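Local atomic coordinates of conserved Hypothetical Protein TT1486 (Thermus thermophilus, PDB entry 2CU5), a protein that is of unknown function but belongs to the UPF0047 (YjbQ) family and may have a secondary thiamine-phosphate synthase activity. Residues 18-23 against 109-114; 34-39 against 92-97. All coordinates share one frame; numbering follows the deposited sequence.

Contact 1 of 2, residues 18-23 against 109-114; sequences NITRKV and QQVFLA
The hydroxyl of T20 sits at the junction of the two segments, gripped by two bonds: OG1 accepts the backbone N-H of V111, with N to OG1 at 2.8 Å, and donates to OD1 of N18. That carbonyl oxygen also takes the backbone N-H of T20, which closes an Asx turn just where strand 15-18 gives way to helix 20-25. With both bonds on OD1, the amide of N18 is held in a fixed rotation, and its other end reaches across to Q110. Here ND2 meets OE1 at 2.7 Å; ND2 lies in the carbonyl plane of Q110, on a lone pair of OE1, and OE1 lies in the amide plane of N18, the two amides being turned 61° against each other. A bend at chi2 turns CD of Q110 aside, and NE2 is tied back to the carbonyl of Q109. An alanine in place of Q110 would probably leave ND2 of N18 without this acceptor and the carbonyl of Q109 without its side-chain donor. N18 also pairs with F112 as an antiparallel non-hydrogen-bonded pair, its CB 3.8 Å from CE1 of the ring. I19, at the N-cap position, keeps one strand bond, its N lying 2.9 Å from O of V111. Its CG1 stands between backbone N and carbonyl carbon (chi1 61°) and packs on CG1 of V111 at 3.8 Å, while CG2 touches CB of L113. Beyond them, L45 and V9 also touch I19. In a continuing antiparallel pair the N-H of V111 would go to the carbonyl of I19, but that oxygen accepts from N of V23 in the first helical turn; the threonine hydroxyl takes its place, satisfying a buried strand N-H as the chain leaves the sheet.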
ATOM      1  N   ASN A  18       1.631   8.216 -16.512  1.00 16.48           N
ATOM      2  CA  ASN A  18       2.514   7.079 -16.747  1.00 16.08           C
ATOM      3  C   ASN A  18       3.972   7.536 -16.643  1.00 15.12           C
ATOM      4  O   ASN A  18       4.462   8.263 -17.502  1.00 17.39           O
ATOM      5  CB  ASN A  18       2.251   6.507 -18.142  1.00 15.47           C
ATOM      6  CG  ASN A  18       2.923   5.167 -18.356  1.00 13.95           C
ATOM      7  OD1 ASN A  18       4.036   4.940 -17.884  1.00 16.20           O
ATOM      8  ND2 ASN A  18       2.252   4.270 -19.072  1.00 16.30           N
ATOM      9  N   ILE A  19       4.661   7.108 -15.593  1.00 16.55           N
ATOM     10  CA  ILE A  19       6.052   7.504 -15.385  1.00 16.95           C
ATOM     11  C   ILE A  19       7.024   6.341 -15.549  1.00 17.08           C
ATOM     12  O   ILE A  19       8.182   6.422 -15.137  1.00 16.91           O
ATOM     13  CB  ILE A  19       6.240   8.083 -13.977  1.00 17.21           C
ATOM     14  CG1 ILE A  19       5.893   7.009 -12.937  1.00 14.32           C
ATOM     15  CG2 ILE A  19       5.360   9.334 -13.807  1.00 17.86           C
ATOM     16  CD1 ILE A  19       6.194   7.397 -11.506  1.00 14.57           C
ATOM     17  N   THR A  20       6.550   5.261 -16.152  1.00 17.48           N
ATOM     18  CA  THR A  20       7.369   4.073 -16.350  1.00 18.79           C
ATOM     19  C   THR A  20       8.690   4.391 -17.047  1.00 18.62           C
ATOM     20  O   THR A  20       9.763   4.056 -16.543  1.00 17.21           O
ATOM     21  CB  THR A  20       6.615   3.017 -17.190  1.00 18.10           C
ATOM     22  OG1 THR A  20       5.302   2.819 -16.648  1.00 19.96           O
ATOM     23  CG2 THR A  20       7.357   1.686 -17.174  1.00 18.82           C
ATOM     24  N   ARG A  21       8.606   5.043 -18.201  1.00 20.03           N
ATOM     25  CA  ARG A  21       9.799   5.375 -18.970  1.00 20.74           C
ATOM     26  C   ARG A  21      10.703   6.384 -18.278  1.00 20.60           C
ATOM     27  O   ARG A  21      11.929   6.266 -18.350  1.00 21.21           O
ATOM     28  CB  ARG A  21       9.410   5.880 -20.366  1.00 22.76           C
ATOM     29  CG  ARG A  21      10.598   6.235 -21.255  1.00 25.40           C
ATOM     30  CD  ARG A  21      11.655   5.136 -21.248  1.00 25.25           C
ATOM     31  NE  ARG A  21      11.107   3.827 -21.597  1.00 25.49           N
ATOM     32  CZ  ARG A  21      10.608   3.513 -22.788  1.00 27.68           C
ATOM     33  NH1 ARG A  21      10.582   4.415 -23.760  1.00 28.14           N
ATOM     34  NH2 ARG A  21      10.143   2.289 -23.011  1.00 29.57           N
ATOM     35  N   LYS A  22      10.119   7.374 -17.609  1.00 20.29           N
ATOM     36  CA  LYS A  22      10.934   8.365 -16.908  1.00 19.68           C
ATOM     37  C   LYS A  22      11.697   7.734 -15.740  1.00 19.53           C
ATOM     38  O   LYS A  22      12.820   8.145 -15.429  1.00 17.90           O
ATOM     39  CB  LYS A  22      10.068   9.542 -16.433  1.00 21.08           C
ATOM     40  CG  LYS A  22       9.673  10.463 -17.590  1.00 23.76           C
ATOM     41  CD  LYS A  22       8.927  11.711 -17.150  1.00 23.49           C
ATOM     42  CE  LYS A  22       8.596  12.587 -18.356  1.00 24.35           C
ATOM     43  NZ  LYS A  22       7.884  13.844 -17.989  1.00 24.16           N
ATOM     44  N   VAL A  23      11.093   6.741 -15.091  1.00 18.11           N
ATOM     45  CA  VAL A  23      11.768   6.050 -13.997  1.00 17.72           C
ATOM     46  C   VAL A  23      12.910   5.233 -14.598  1.00 16.64           C
ATOM     47  O   VAL A  23      14.026   5.250 -14.093  1.00 19.63           O
ATOM     48  CB  VAL A  23      10.830   5.071 -13.251  1.00 17.82           C
ATOM     49  CG1 VAL A  23      11.651   4.140 -12.353  1.00 17.76           C
ATOM     50  CG2 VAL A  23       9.829   5.844 -12.401  1.00 16.11           C
ATOM     51  N   GLN A 109       0.900  -4.059 -17.009  1.00 18.73           N
ATOM     52  CA  GLN A 109       1.254  -3.128 -15.942  1.00 18.43           C
ATOM     53  C   GLN A 109       2.121  -1.958 -16.380  1.00 18.10           C
ATOM     54  O   GLN A 109       2.989  -2.094 -17.241  1.00 17.55           O
ATOM     55  CB  GLN A 109       1.992  -3.854 -14.812  1.00 15.81           C
ATOM     56  CG  GLN A 109       1.181  -4.870 -14.028  1.00 17.72           C
ATOM     57  CD  GLN A 109       2.022  -5.519 -12.944  1.00 18.91           C
ATOM     58  OE1 GLN A 109       3.133  -5.978 -13.210  1.00 19.38           O
ATOM     59  NE2 GLN A 109       1.503  -5.558 -11.718  1.00 18.74           N
ATOM     60  N   GLN A 110       1.868  -0.809 -15.763  1.00 18.36           N
ATOM     61  CA  GLN A 110       2.613   0.420 -16.002  1.00 18.55           C
ATOM     62  C   GLN A 110       2.694   1.137 -14.653  1.00 17.68           C
ATOM     63  O   GLN A 110       1.822   0.958 -13.797  1.00 16.30           O
ATOM     64  CB  GLN A 110       1.893   1.306 -17.027  1.00 18.37           C
ATOM     65  CG  GLN A 110       1.945   0.782 -18.453  1.00 18.07           C
ATOM     66  CD  GLN A 110       3.319   0.930 -19.087  1.00 21.23           C
ATOM     67  OE1 GLN A 110       3.679   2.003 -19.565  1.00 20.97           O
ATOM     68  NE2 GLN A 110       4.100  -0.147 -19.077  1.00 21.60           N
ATOM     69  N   VAL A 111       3.742   1.930 -14.451  1.00 15.80           N
ATOM     70  CA  VAL A 111       3.901   2.663 -13.201  1.00 16.49           C
ATOM     71  C   VAL A 111       3.257   4.034 -13.343  1.00 17.09           C
ATOM     72  O   VAL A 111       3.578   4.785 -14.265  1.00 15.87           O
ATOM     73  CB  VAL A 111       5.394   2.827 -12.835  1.00 15.37           C
ATOM     74  CG1 VAL A 111       5.531   3.551 -11.508  1.00 15.62           C
ATOM     75  CG2 VAL A 111       6.050   1.465 -12.766  1.00 14.39           C
ATOM     76  N   PHE A 112       2.342   4.355 -12.430  1.00 16.60           N
ATOM     77  CA  PHE A 112       1.627   5.625 -12.477  1.00 17.14           C
ATOM     78  C   PHE A 112       1.786   6.525 -11.270  1.00 16.81           C
ATOM     79  O   PHE A 112       1.860   6.064 -10.130  1.00 15.16           O
ATOM     80  CB  PHE A 112       0.121   5.387 -12.641  1.00 16.31           C
ATOM     81  CG  PHE A 112      -0.276   4.829 -13.967  1.00 15.67           C
ATOM     82  CD1 PHE A 112      -0.348   5.648 -15.090  1.00 18.48           C
ATOM     83  CD2 PHE A 112      -0.603   3.484 -14.092  1.00 17.37           C
ATOM     84  CE1 PHE A 112      -0.744   5.131 -16.328  1.00 17.64           C
ATOM     85  CE2 PHE A 112      -0.996   2.960 -15.314  1.00 18.10           C
ATOM     86  CZ  PHE A 112      -1.068   3.785 -16.438  1.00 20.12           C
ATOM     87  N   LEU A 113       1.843   7.824 -11.539  1.00 16.90           N
ATOM     88  CA  LEU A 113       1.869   8.804 -10.471  1.00 18.44           C
ATOM     89  C   LEU A 113       0.389   9.188 -10.446  1.00 17.27           C
ATOM     90  O   LEU A 113      -0.121   9.779 -11.391  1.00 17.93           O
ATOM     91  CB  LEU A 113       2.718  10.022 -10.837  1.00 19.20           C
ATOM     92  CG  LEU A 113       2.964  10.988  -9.667  1.00 20.24           C
ATOM     93  CD1 LEU A 113       3.900  12.097 -10.118  1.00 21.34           C
ATOM     94  CD2 LEU A 113       1.647  11.575  -9.166  1.00 20.17           C
ATOM     95  N   ALA A 114      -0.305   8.825  -9.377  1.00 17.91           N
ATOM     96  CA  ALA A 114      -1.727   9.123  -9.261  1.00 16.44           C
ATOM     97  C   ALA A 114      -1.953  10.501  -8.656  1.00 15.31           C
ATOM     98  O   ALA A 114      -1.853  10.671  -7.448  1.00 15.82           O
ATOM     99  CB  ALA A 114      -2.406   8.047  -8.406  1.00 14.62           C
TER

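Contact 2 of 2, residues 34-39 against 92-97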
ATOM      1  N   VAL A  34      14.247  -1.441  -7.321  1.00 16.59           N
ATOM      2  CA  VAL A  34      14.189   0.007  -7.466  1.00 18.37           C
ATOM      3  C   VAL A  34      13.134   0.547  -6.505  1.00 17.69           C
ATOM      4  O   VAL A  34      12.003   0.061  -6.481  1.00 17.28           O
ATOM      5  CB  VAL A  34      13.790   0.410  -8.906  1.00 20.04           C
ATOM      6  CG1 VAL A  34      13.645   1.918  -9.004  1.00 21.82           C
ATOM      7  CG2 VAL A  34      14.835  -0.095  -9.904  1.00 20.17           C
ATOM      8  N   TYR A  35      13.511   1.546  -5.716  1.00 16.71           N
ATOM      9  CA  TYR A  35      12.595   2.159  -4.757  1.00 16.95           C
ATOM     10  C   TYR A  35      12.069   3.479  -5.322  1.00 17.63           C
ATOM     11  O   TYR A  35      12.836   4.274  -5.871  1.00 16.71           O
ATOM     12  CB  TYR A  35      13.326   2.409  -3.432  1.00 17.79           C
ATOM     13  CG  TYR A  35      12.548   3.219  -2.419  1.00 17.56           C
ATOM     14  CD1 TYR A  35      11.454   2.675  -1.746  1.00 18.21           C
ATOM     15  CD2 TYR A  35      12.905   4.536  -2.137  1.00 18.81           C
ATOM     16  CE1 TYR A  35      10.731   3.432  -0.811  1.00 17.50           C
ATOM     17  CE2 TYR A  35      12.193   5.298  -1.206  1.00 18.98           C
ATOM     18  CZ  TYR A  35      11.109   4.740  -0.548  1.00 18.42           C
ATOM     19  OH  TYR A  35      10.419   5.496   0.373  1.00 14.68           O
ATOM     20  N   LEU A  36      10.758   3.697  -5.197  1.00 15.65           N
ATOM     21  CA  LEU A  36      10.114   4.921  -5.670  1.00 16.71           C
ATOM     22  C   LEU A  36       9.314   5.532  -4.528  1.00 15.58           C
ATOM     23  O   LEU A  36       8.655   4.813  -3.770  1.00 16.32           O
ATOM     24  CB  LEU A  36       9.170   4.629  -6.835  1.00 17.47           C
ATOM     25  CG  LEU A  36       9.746   4.013  -8.110  1.00 18.58           C
ATOM     26  CD1 LEU A  36       8.620   3.851  -9.110  1.00 16.95           C
ATOM     27  CD2 LEU A  36      10.850   4.906  -8.686  1.00 17.85           C
ATOM     28  N   PHE A  37       9.352   6.856  -4.420  1.00 13.67           N
ATOM     29  CA  PHE A  37       8.645   7.551  -3.347  1.00 15.55           C
ATOM     30  C   PHE A  37       8.183   8.946  -3.765  1.00 14.70           C
ATOM     31  O   PHE A  37       8.895   9.657  -4.473  1.00 15.01           O
ATOM     32  CB  PHE A  37       9.588   7.663  -2.136  1.00 14.16           C
ATOM     33  CG  PHE A  37       8.987   8.343  -0.926  1.00 14.83           C
ATOM     34  CD1 PHE A  37       8.038   7.694  -0.137  1.00 13.71           C
ATOM     35  CD2 PHE A  37       9.406   9.619  -0.555  1.00 13.95           C
ATOM     36  CE1 PHE A  37       7.519   8.304   1.005  1.00 16.38           C
ATOM     37  CE2 PHE A  37       8.895  10.241   0.586  1.00 15.61           C
ATOM     38  CZ  PHE A  37       7.948   9.582   1.372  1.00 17.06           C
ATOM     39  N   VAL A  38       6.976   9.330  -3.357  1.00 15.37           N
ATOM     40  CA  VAL A  38       6.508  10.685  -3.630  1.00 15.66           C
ATOM     41  C   VAL A  38       6.461  11.368  -2.264  1.00 15.34           C
ATOM     42  O   VAL A  38       5.783  10.906  -1.344  1.00 16.06           O
ATOM     43  CB  VAL A  38       5.091  10.749  -4.297  1.00 14.80           C
ATOM     44  CG1 VAL A  38       5.198  10.421  -5.773  1.00 18.69           C
ATOM     45  CG2 VAL A  38       4.126   9.801  -3.601  1.00 15.97           C
ATOM     46  N   PRO A  39       7.220  12.459  -2.099  1.00 16.62           N
ATOM     47  CA  PRO A  39       7.242  13.180  -0.825  1.00 17.59           C
ATOM     48  C   PRO A  39       6.052  14.126  -0.758  1.00 16.52           C
ATOM     49  O   PRO A  39       6.203  15.306  -0.451  1.00 18.56           O
ATOM     50  CB  PRO A  39       8.567  13.921  -0.890  1.00 17.91           C
ATOM     51  CG  PRO A  39       8.620  14.310  -2.350  1.00 18.58           C
ATOM     52  CD  PRO A  39       8.185  13.040  -3.051  1.00 17.61           C
ATOM     53  N   VAL A  92       2.176   5.793  -1.135  1.00 16.10           N
ATOM     54  CA  VAL A  92       3.142   6.754  -1.659  1.00 16.48           C
ATOM     55  C   VAL A  92       4.521   6.185  -1.995  1.00 17.04           C
ATOM     56  O   VAL A  92       5.475   6.940  -2.182  1.00 15.49           O
ATOM     57  CB  VAL A  92       3.330   7.937  -0.683  1.00 15.34           C
ATOM     58  CG1 VAL A  92       2.010   8.674  -0.516  1.00 17.46           C
ATOM     59  CG2 VAL A  92       3.844   7.440   0.660  1.00 18.85           C
ATOM     60  N   HIS A  93       4.637   4.864  -2.057  1.00 16.73           N
ATOM     61  CA  HIS A  93       5.916   4.266  -2.413  1.00 17.44           C
ATOM     62  C   HIS A  93       5.721   2.950  -3.146  1.00 18.03           C
ATOM     63  O   HIS A  93       4.670   2.308  -3.040  1.00 15.53           O
ATOM     64  CB  HIS A  93       6.803   4.060  -1.175  1.00 19.42           C
ATOM     65  CG  HIS A  93       6.599   2.747  -0.481  1.00 22.58           C
ATOM     66  ND1 HIS A  93       5.567   2.519   0.403  1.00 23.33           N
ATOM     67  CD2 HIS A  93       7.305   1.591  -0.540  1.00 23.67           C
ATOM     68  CE1 HIS A  93       5.646   1.282   0.860  1.00 26.26           C
ATOM     69  NE2 HIS A  93       6.692   0.697   0.303  1.00 24.35           N
ATOM     70  N   LEU A  94       6.739   2.568  -3.909  1.00 16.86           N
ATOM     71  CA  LEU A  94       6.714   1.332  -4.671  1.00 15.38           C
ATOM     72  C   LEU A  94       8.101   0.731  -4.612  1.00 15.94           C
ATOM     73  O   LEU A  94       9.073   1.433  -4.368  1.00 16.42           O
ATOM     74  CB  LEU A  94       6.360   1.600  -6.134  1.00 15.63           C
ATOM     75  CG  LEU A  94       4.932   2.039  -6.468  1.00 16.95           C
ATOM     76  CD1 LEU A  94       4.828   2.359  -7.946  1.00 16.93           C
ATOM     77  CD2 LEU A  94       3.970   0.922  -6.074  1.00 15.80           C
ATOM     78  N   LEU A  95       8.176  -0.575  -4.830  1.00 16.29           N
ATOM     79  CA  LEU A  95       9.446  -1.287  -4.847  1.00 15.84           C
ATOM     80  C   LEU A  95       9.281  -2.216  -6.037  1.00 14.83           C
ATOM     81  O   LEU A  95       8.399  -3.076  -6.039  1.00 15.81           O
ATOM     82  CB  LEU A  95       9.640  -2.073  -3.556  1.00 14.66           C
ATOM     83  CG  LEU A  95      10.997  -2.769  -3.417  1.00 16.38           C
ATOM     84  CD1 LEU A  95      12.113  -1.735  -3.500  1.00 16.61           C
ATOM     85  CD2 LEU A  95      11.050  -3.529  -2.097  1.00 17.48           C
ATOM     86  N   LEU A  96      10.114  -2.026  -7.055  1.00 12.42           N
ATOM     87  CA  LEU A  96      10.006  -2.814  -8.275  1.00 14.51           C
ATOM     88  C   LEU A  96      11.332  -3.401  -8.747  1.00 16.20           C
ATOM     89  O   LEU A  96      12.402  -2.892  -8.419  1.00 16.90           O
ATOM     90  CB  LEU A  96       9.430  -1.934  -9.387  1.00 15.85           C
ATOM     91  CG  LEU A  96       8.087  -1.256  -9.081  1.00 16.10           C
ATOM     92  CD1 LEU A  96       7.897  -0.035  -9.967  1.00 16.90           C
ATOM     93  CD2 LEU A  96       6.958  -2.262  -9.279  1.00 16.27           C
ATOM     94  N   LEU A  97      11.233  -4.469  -9.530  1.00 17.00           N
ATOM     95  CA  LEU A  97      12.396  -5.153 -10.093  1.00 19.16           C
ATOM     96  C   LEU A  97      12.789  -4.505 -11.413  1.00 19.95           C
ATOM     97  O   LEU A  97      11.927  -4.118 -12.204  1.00 19.72           O
ATOM     98  CB  LEU A  97      12.064  -6.619 -10.368  1.00 20.02           C
ATOM     99  CG  LEU A  97      11.718  -7.518  -9.189  1.00 24.31           C
ATOM    100  CD1 LEU A  97      11.082  -8.813  -9.694  1.00 23.41           C
ATOM    101  CD2 LEU A  97      12.971  -7.800  -8.396  1.00 24.43           C
TER
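Strands 34-37 and 93-97 run antiparallel, the axes of these short segments coming within 4.6 Å and their directions 167° apart, with V34-L96 and L36-L94 as hydrogen-bonded pairs and Y35-L95 and F37-H93 as non-hydrogen-bonded ones. Past the end of the first strand, N of V38 still donates to O of V92 at 3.1 Å. On one face, L36 and L94 meet CB to CB at 4.2 Å, and CD1 of L36 reaches CD1 of L96 at 4.0 Å. At the end of this run CG2 of V38, which lies between backbone N and carbonyl carbon, presses against CB of V92 at 3.6 Å. The two strands are neighbours inside a five-stranded antiparallel sheet, where strand 120-128 flanks 32-37, and the leucine face is covered by V111 and L45 of the three-stranded sheet. The other face carries the aromatic groups. F37 lies side by side with V92, its CE1 3.8 Å from CG2, while CB of H93 approaches the ring edge in plane. The side chains of Y35 and H93 cross at about a right angle, CD2 of the imidazole standing 3.9 Å from CE1 at the edge of the phenol ring. This face meets other subunits: OH of Y35 bonds to O of L95 of the third subunit, and the ring of H93 meets H93 of the second.

Contact 2 is buried throughout, contact 1 for the most part, and they hold different elements. Contact 2 joins two strands within the five-stranded sheet through regular backbone pairing, whereas contact 1 lies where an outer strand of the three-stranded sheet turns into helix 20-25, and side-chain amides and a hydroxyl carry much of its bonding. The exposed N18 marks its surface side; contact 2 has no such margin, one of its faces being turned to neighbouring subunits. The two meet through apolar groups: V111 of contact 1 packs against L36, L94 and L96 of contact 2, with CG2 of V111 3.7 Å from CD1 of L96, and V23 adds its CG1 against CD2 of L36.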